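Local structure of regulatory protein, TetR family (3BRU) at residues 135-139 / 140-144; 160-163 / 164-167; 200-203 / 204-208. The protein represses transcription of its own operon as a TetR-family DNA-binding regulator, probably by binding two operator sequences in the promoter. One frame throughout, in Å; residues are numbered along the deposited sequence. Where two conformers were deposited one is given.

Contact 1. Residues 135-139 / 140-144; sequences QEMGA and LPDDF
The side chain of Met-137, a selenomethionine, and that of Leu-140 pack together at the turn, CE of Met-137 lying 3.9 Å from CB of Leu-140. The same methyl group approaches the backbone beyond: CE of Met-137 is 3.5 Å from O of Pro-141. SE of Met-137 lies 4.1 Å from CB of Phe-144, the two side chains meeting at a slant. The Met-137 chain leaves with CG anti to the backbone N (chi1 -170°), then bends at chi2 and chi3. The bends bring SE and CE over toward the start of the next helix. Leu-140, with CG beside its backbone N, sets CG 3.6 Å from O of Glu-136.

Backbone bonds hold this shape. N of Leu-140 donates to O of Met-137 at 3.1 Å, nearly straight at 165°, but from above the carbonyl plane. N of Ala-139 donates to O of Glu-136 at 2.8 Å. These bonds fix the short 3-10 turn that follows helix 129-135. N of Phe-144 bonds to O of Pro-141 at 3.2 Å as the next helix begins.

OE2 of Glu-136 is hydrogen-bonded to Ser-49 OG and OE1 to Tyr-48 N. Tyr-48 also meets Phe-144 edge-to-face. Met-137 packs on Leu-198 of the second subunit. The connection thus links helices 129-135 and 143-167, with Phe-144 resting on Leu-79 and Ile-82 of helix 74-97.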
# COMPACT_ATOMS: atom_id res chain seq x y z
N GLN A 135 -5.10 -0.36 -3.58
CA GLN A 135 -5.50 0.46 -2.46
C GLN A 135 -6.85 1.17 -2.61
O GLN A 135 -7.56 1.33 -1.62
CB GLN A 135 -4.40 1.48 -2.12
CG GLN A 135 -4.56 2.09 -0.74
CD GLN A 135 -4.23 1.13 0.41
OE1 GLN A 135 -4.88 0.10 0.57
NE2 GLN A 135 -3.25 1.50 1.25
N GLU A 136 -7.20 1.63 -3.81
CA GLU A 136 -8.51 2.28 -3.97
C GLU A 136 -9.66 1.37 -4.44
O GLU A 136 -10.68 1.85 -4.92
CB GLU A 136 -8.41 3.54 -4.83
CG GLU A 136 -8.02 3.30 -6.26
CD GLU A 136 -7.47 4.58 -6.93
OE1 GLU A 136 -6.41 4.44 -7.63
OE2 GLU A 136 -8.08 5.70 -6.75
N MSE A 137 -9.48 0.07 -4.29
CA MSE A 137 -10.45 -0.93 -4.71
C MSE A 137 -11.92 -0.60 -4.30
O MSE A 137 -12.83 -0.87 -5.08
CB MSE A 137 -10.02 -2.32 -4.23
CG MSE A 137 -10.84 -3.49 -4.81
SE MSE A 137 -10.86 -3.66 -6.77
CE MSE A 137 -12.82 -3.57 -7.16
N GLY A 138 -12.16 -0.02 -3.12
CA GLY A 138 -13.52 0.33 -2.72
C GLY A 138 -14.23 1.28 -3.69
O GLY A 138 -15.47 1.30 -3.74
N ALA A 139 -13.47 2.06 -4.47
CA ALA A 139 -14.07 3.03 -5.39
C ALA A 139 -14.05 2.58 -6.87
O ALA A 139 -14.45 3.34 -7.76
CB ALA A 139 -13.42 4.41 -5.23
N LEU A 140 -13.61 1.34 -7.11
CA LEU A 140 -13.43 0.80 -8.45
C LEU A 140 -14.57 -0.12 -8.85
O LEU A 140 -15.17 -0.75 -8.00
CB LEU A 140 -12.10 0.02 -8.55
CG LEU A 140 -10.83 0.87 -8.37
CD1 LEU A 140 -9.61 -0.01 -8.62
CD2 LEU A 140 -10.79 2.17 -9.26
N PRO A 141 -14.85 -0.21 -10.17
CA PRO A 141 -15.80 -1.20 -10.73
C PRO A 141 -15.37 -2.60 -10.31
O PRO A 141 -14.17 -2.86 -10.26
CB PRO A 141 -15.61 -1.05 -12.25
CG PRO A 141 -15.01 0.31 -12.45
CD PRO A 141 -14.20 0.61 -11.22
N ASP A 142 -16.29 -3.52 -10.01
CA ASP A 142 -15.81 -4.81 -9.48
C ASP A 142 -14.97 -5.73 -10.40
O ASP A 142 -14.26 -6.59 -9.89
CB ASP A 142 -16.84 -5.56 -8.62
CG ASP A 142 -16.56 -5.38 -7.07
OD1 ASP A 142 -16.94 -4.31 -6.50
OD2 ASP A 142 -15.95 -6.30 -6.44
N ASP A 143 -15.01 -5.51 -11.72
CA ASP A 143 -14.09 -6.14 -12.70
C ASP A 143 -12.59 -6.06 -12.34
O ASP A 143 -11.80 -6.97 -12.61
CB ASP A 143 -14.24 -5.44 -14.07
CG ASP A 143 -15.19 -6.17 -15.00
OD1 ASP A 143 -15.92 -7.07 -14.52
OD2 ASP A 143 -15.21 -5.87 -16.22
N PHE A 144 -12.21 -4.93 -11.74
CA PHE A 144 -10.84 -4.63 -11.39
C PHE A 144 -10.26 -5.61 -10.37
O PHE A 144 -9.08 -5.94 -10.47
CB PHE A 144 -10.76 -3.18 -10.89
CG PHE A 144 -10.86 -2.15 -11.98
CD1 PHE A 144 -11.98 -2.09 -12.81
CD2 PHE A 144 -9.84 -1.25 -12.19
CE1 PHE A 144 -12.05 -1.13 -13.83
CE2 PHE A 144 -9.93 -0.28 -13.20
CZ PHE A 144 -11.05 -0.22 -14.00

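Contact 2. Residues 160-163 / 164-167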
# COMPACT_ATOMS: atom_id res chain seq x y z
N ALA A 160 8.34 -17.04 -6.44
CA ALA A 160 8.44 -18.35 -5.79
C ALA A 160 9.34 -19.28 -6.59
O ALA A 160 10.13 -20.02 -6.03
CB ALA A 160 7.09 -18.96 -5.61
N GLN A 161 9.23 -19.24 -7.91
CA GLN A 161 10.09 -20.05 -8.77
C GLN A 161 11.56 -19.63 -8.57
O GLN A 161 12.42 -20.47 -8.43
CB GLN A 161 9.66 -19.94 -10.22
CG GLN A 161 10.45 -20.81 -11.18
CD GLN A 161 10.38 -20.29 -12.63
OE1 GLN A 161 9.59 -19.37 -12.95
NE2 GLN A 161 11.21 -20.86 -13.51
N LEU A 162 11.80 -18.32 -8.48
CA LEU A 162 13.12 -17.78 -8.14
C LEU A 162 13.62 -18.34 -6.82
O LEU A 162 14.77 -18.83 -6.74
CB LEU A 162 13.06 -16.25 -8.06
CG LEU A 162 14.40 -15.51 -7.94
CD1 LEU A 162 15.39 -16.11 -8.93
CD2 LEU A 162 14.24 -14.02 -8.24
N PHE A 163 12.75 -18.28 -5.80
CA PHE A 163 13.04 -18.85 -4.48
C PHE A 163 13.27 -20.37 -4.50
O PHE A 163 14.11 -20.84 -3.75
CB PHE A 163 11.98 -18.47 -3.41
CG PHE A 163 11.91 -16.99 -3.10
CD1 PHE A 163 13.05 -16.19 -3.13
CD2 PHE A 163 10.70 -16.40 -2.74
CE1 PHE A 163 12.97 -14.80 -2.83
CE2 PHE A 163 10.63 -15.03 -2.43
CZ PHE A 163 11.76 -14.22 -2.48
N ARG A 164 12.53 -21.14 -5.31
CA ARG A 164 12.83 -22.57 -5.45
C ARG A 164 14.21 -22.82 -6.03
O ARG A 164 14.90 -23.74 -5.61
CB ARG A 164 11.79 -23.30 -6.30
CG ARG A 164 10.58 -23.71 -5.52
CD ARG A 164 9.67 -24.67 -6.29
NE ARG A 164 9.11 -24.01 -7.47
CZ ARG A 164 8.06 -23.20 -7.47
NH1 ARG A 164 7.38 -22.97 -6.33
NH2 ARG A 164 7.69 -22.63 -8.62
N GLU A 165 14.63 -22.00 -6.99
CA GLU A 165 16.00 -22.07 -7.50
C GLU A 165 17.05 -21.64 -6.47
O GLU A 165 18.15 -22.20 -6.45
CB GLU A 165 16.14 -21.26 -8.77
CG GLU A 165 15.23 -21.75 -9.86
CD GLU A 165 15.05 -20.74 -10.99
OE1 GLU A 165 15.76 -19.69 -11.00
OE2 GLU A 165 14.19 -20.99 -11.89
N ALA A 166 16.72 -20.65 -5.64
CA ALA A 166 17.58 -20.27 -4.51
C ALA A 166 17.74 -21.42 -3.51
O ALA A 166 18.82 -21.59 -2.96
CB ALA A 166 17.10 -19.01 -3.82
N GLN A 167 16.70 -22.23 -3.31
CA GLN A 167 16.82 -23.42 -2.44
C GLN A 167 17.69 -24.52 -3.05
O GLN A 167 18.49 -25.13 -2.35
CB GLN A 167 15.45 -23.98 -2.10
CG GLN A 167 14.71 -23.13 -1.10
CD GLN A 167 13.45 -23.77 -0.60
OE1 GLN A 167 12.62 -24.22 -1.38
NE2 GLN A 167 13.27 -23.78 0.71
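This is a contact between successive turns of one helix, at the C-terminal end of helix 143-167 in the TetR C-terminal region. Four i to i+4 backbone bonds carry it. The shortest runs from N of Arg-164 to O of Ala-160, at 2.7 Å. The last, from N of Gln-167 to O of Phe-163, is 3.0 Å long and more bent, with an angle of 146° at the hydrogen.

Arg-164 folds back along the helix. Its chain bends at chi3 (-64°), which lays one guanidinium face over O of Ala-160, 4.0 Å above the plane. The Gln-161 amide and the guanidinium are nearly parallel, 8° apart, but not stacked. They meet instead through NH2 of Arg-164, 3.5 Å from CA of Gln-161 and close to its CB.

Glu-165 runs alongside O of Gln-161, its CG 3.4 Å away. Its carboxylate stands nearly upright to the Gln-161 amide, with OE2 of Glu-165 3.4 Å from NE2 of Gln-161. OE1 forms a salt bridge with Arg-107 of helix 104-120. A leucine in place of Glu-165 would probably leave Arg-107 without this charge partner and weaken the tie between the two helices.

Phe-163 packs on Leu-108, and Ala-166 on Pro-104. The chemistry is therefore divided: Leu-162, Phe-163 and Ala-166 are buried against helix 104-120, while charged and amide groups line the more exposed side.

Contact 3. Residues 200-203 / 204-208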
# COMPACT_ATOMS: atom_id res chain seq x y z
N LEU A 200 8.93 10.72 -0.86
CA LEU A 200 9.69 11.21 -2.01
C LEU A 200 11.18 10.92 -1.88
O LEU A 200 11.98 11.82 -2.08
CB LEU A 200 9.44 12.71 -2.27
CG LEU A 200 7.97 13.03 -2.55
CD1 LEU A 200 7.72 14.53 -2.59
CD2 LEU A 200 7.53 12.34 -3.86
N ARG A 201 11.51 9.68 -1.52
CA ARG A 201 12.90 9.24 -1.34
C ARG A 201 13.00 7.70 -1.31
O ARG A 201 12.01 7.01 -1.05
CB ARG A 201 13.47 9.82 -0.04
CG ARG A 201 12.81 9.27 1.22
CD ARG A 201 13.22 10.09 2.41
NE ARG A 201 12.75 9.48 3.64
CZ ARG A 201 13.24 9.75 4.85
NH1 ARG A 201 14.23 10.63 4.99
NH2 ARG A 201 12.74 9.12 5.91
N PRO A 202 14.21 7.15 -1.59
CA PRO A 202 14.29 5.67 -1.65
C PRO A 202 14.43 4.96 -0.30
O PRO A 202 14.40 3.74 -0.27
CB PRO A 202 15.51 5.44 -2.53
CG PRO A 202 16.42 6.58 -2.19
CD PRO A 202 15.51 7.77 -1.88
N ASP A 203 14.54 5.69 0.79
CA ASP A 203 14.81 5.11 2.11
C ASP A 203 13.93 3.93 2.51
O ASP A 203 14.46 2.95 3.03
CB ASP A 203 14.76 6.19 3.20
CG ASP A 203 15.63 7.40 2.85
OD1 ASP A 203 15.71 7.75 1.64
OD2 ASP A 203 16.22 8.00 3.79
N PRO A 204 12.58 4.03 2.32
CA PRO A 204 11.72 2.88 2.66
C PRO A 204 11.99 1.63 1.82
O PRO A 204 11.74 0.52 2.30
CB PRO A 204 10.30 3.40 2.39
CG PRO A 204 10.44 4.90 2.41
CD PRO A 204 11.78 5.17 1.83
N LEU A 205 12.50 1.82 0.60
CA LEU A 205 12.90 0.73 -0.23
C LEU A 205 14.08 0.01 0.39
O LEU A 205 14.07 -1.22 0.44
CB LEU A 205 13.27 1.22 -1.65
CG LEU A 205 12.19 1.98 -2.41
CD1 LEU A 205 12.72 2.36 -3.81
CD2 LEU A 205 10.90 1.16 -2.49
N HIS A 206 15.09 0.77 0.85
CA HIS A 206 16.31 0.18 1.38
C HIS A 206 16.00 -0.50 2.70
O HIS A 206 16.51 -1.58 3.02
CB HIS A 206 17.40 1.24 1.59
CG HIS A 206 17.74 2.04 0.37
ND1 HIS A 206 18.31 3.30 0.44
CD2 HIS A 206 17.62 1.76 -0.95
CE1 HIS A 206 18.53 3.75 -0.78
NE2 HIS A 206 18.11 2.84 -1.64
N SER A 207 15.16 0.16 3.48
CA SER A 207 14.74 -0.32 4.78
C SER A 207 14.01 -1.65 4.66
O SER A 207 14.32 -2.60 5.37
CB SER A 207 13.84 0.70 5.44
OG SER A 207 13.71 0.32 6.78
N PHE A 208 13.05 -1.72 3.74
CA PHE A 208 12.37 -2.98 3.46
C PHE A 208 13.31 -4.14 3.03
O PHE A 208 13.23 -5.24 3.56
CB PHE A 208 11.21 -2.81 2.45
CG PHE A 208 10.76 -4.13 1.88
CD1 PHE A 208 10.05 -5.04 2.67
CD2 PHE A 208 11.13 -4.50 0.58
CE1 PHE A 208 9.68 -6.28 2.18
CE2 PHE A 208 10.75 -5.76 0.07
CZ PHE A 208 10.01 -6.65 0.88
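The imidazole of His-206 has O of Pro-202 over one face, 3.7 Å above the plane and over the ring centre. The Pro-202 ring lies beside the histidine, pointing the same way. CB of Pro-202 is 3.8 Å from NE2 of His-206. Just before the helix, the guanidinium of Arg-201 has OD2 of Asp-203, the first helix residue, over one face, offset toward the rim. NH1 of Arg-201 and OD2 of Asp-203 are 3.5 Å apart, a bridge of charges alone and doubtful, since Arg-201 has two conformers. Its stronger salt bridge is with Glu-199 at the end of helix 178-199.

O of Pro-202 also takes two backbone bonds. N of His-206 donates to O of Pro-202 at 3.2 Å, in the carbonyl plane. N of Leu-205 lies closer to O of Pro-202, at 2.8 Å, but this bond is weak, bent to 127°. N of Ser-207 donates to O of Asp-203 at 2.9 Å. With CG beside its backbone N (chi1 -57°), His-206 is directed back over the start of the helix. CB of Leu-205 crowds the same carbonyl, 3.1 Å from O of Pro-202.

NE2 of His-206 is hydrogen-bonded to Glu-116 of helix 104-120, and Pro-202 and Leu-205 also touch that residue. Pro-204 packs on Glu-199 and on Glu-183 of the second subunit. It has no N-H, which costs little in the first helical turn, where that group would have no preceding carbonyl to bond. Glu-116 would probably favour a protonated imidazole, and the carbonyl oxygen over the ring may add to that.

In the fold
The three contacts come in order along the chain, all within the TetR-type C-terminal region. Contacts 1 and 2 share helix 143-167: contact 1 leads into its start and contact 2 lies at its end. Their centres are 32 Å apart. Contact 3 lies where helix 178-199 gives way to helix 203-212. Its centre is 27 Å from that of contact 1 and 25 Å from that of contact 2. No two of them touch; contacts 2 and 3 come nearest, with about 8 Å between nearest atoms. Contacts 2 and 3 both reach helix 104-120. Contacts 1 and 3 both meet the second subunit, so these two helix connections help form the dimer.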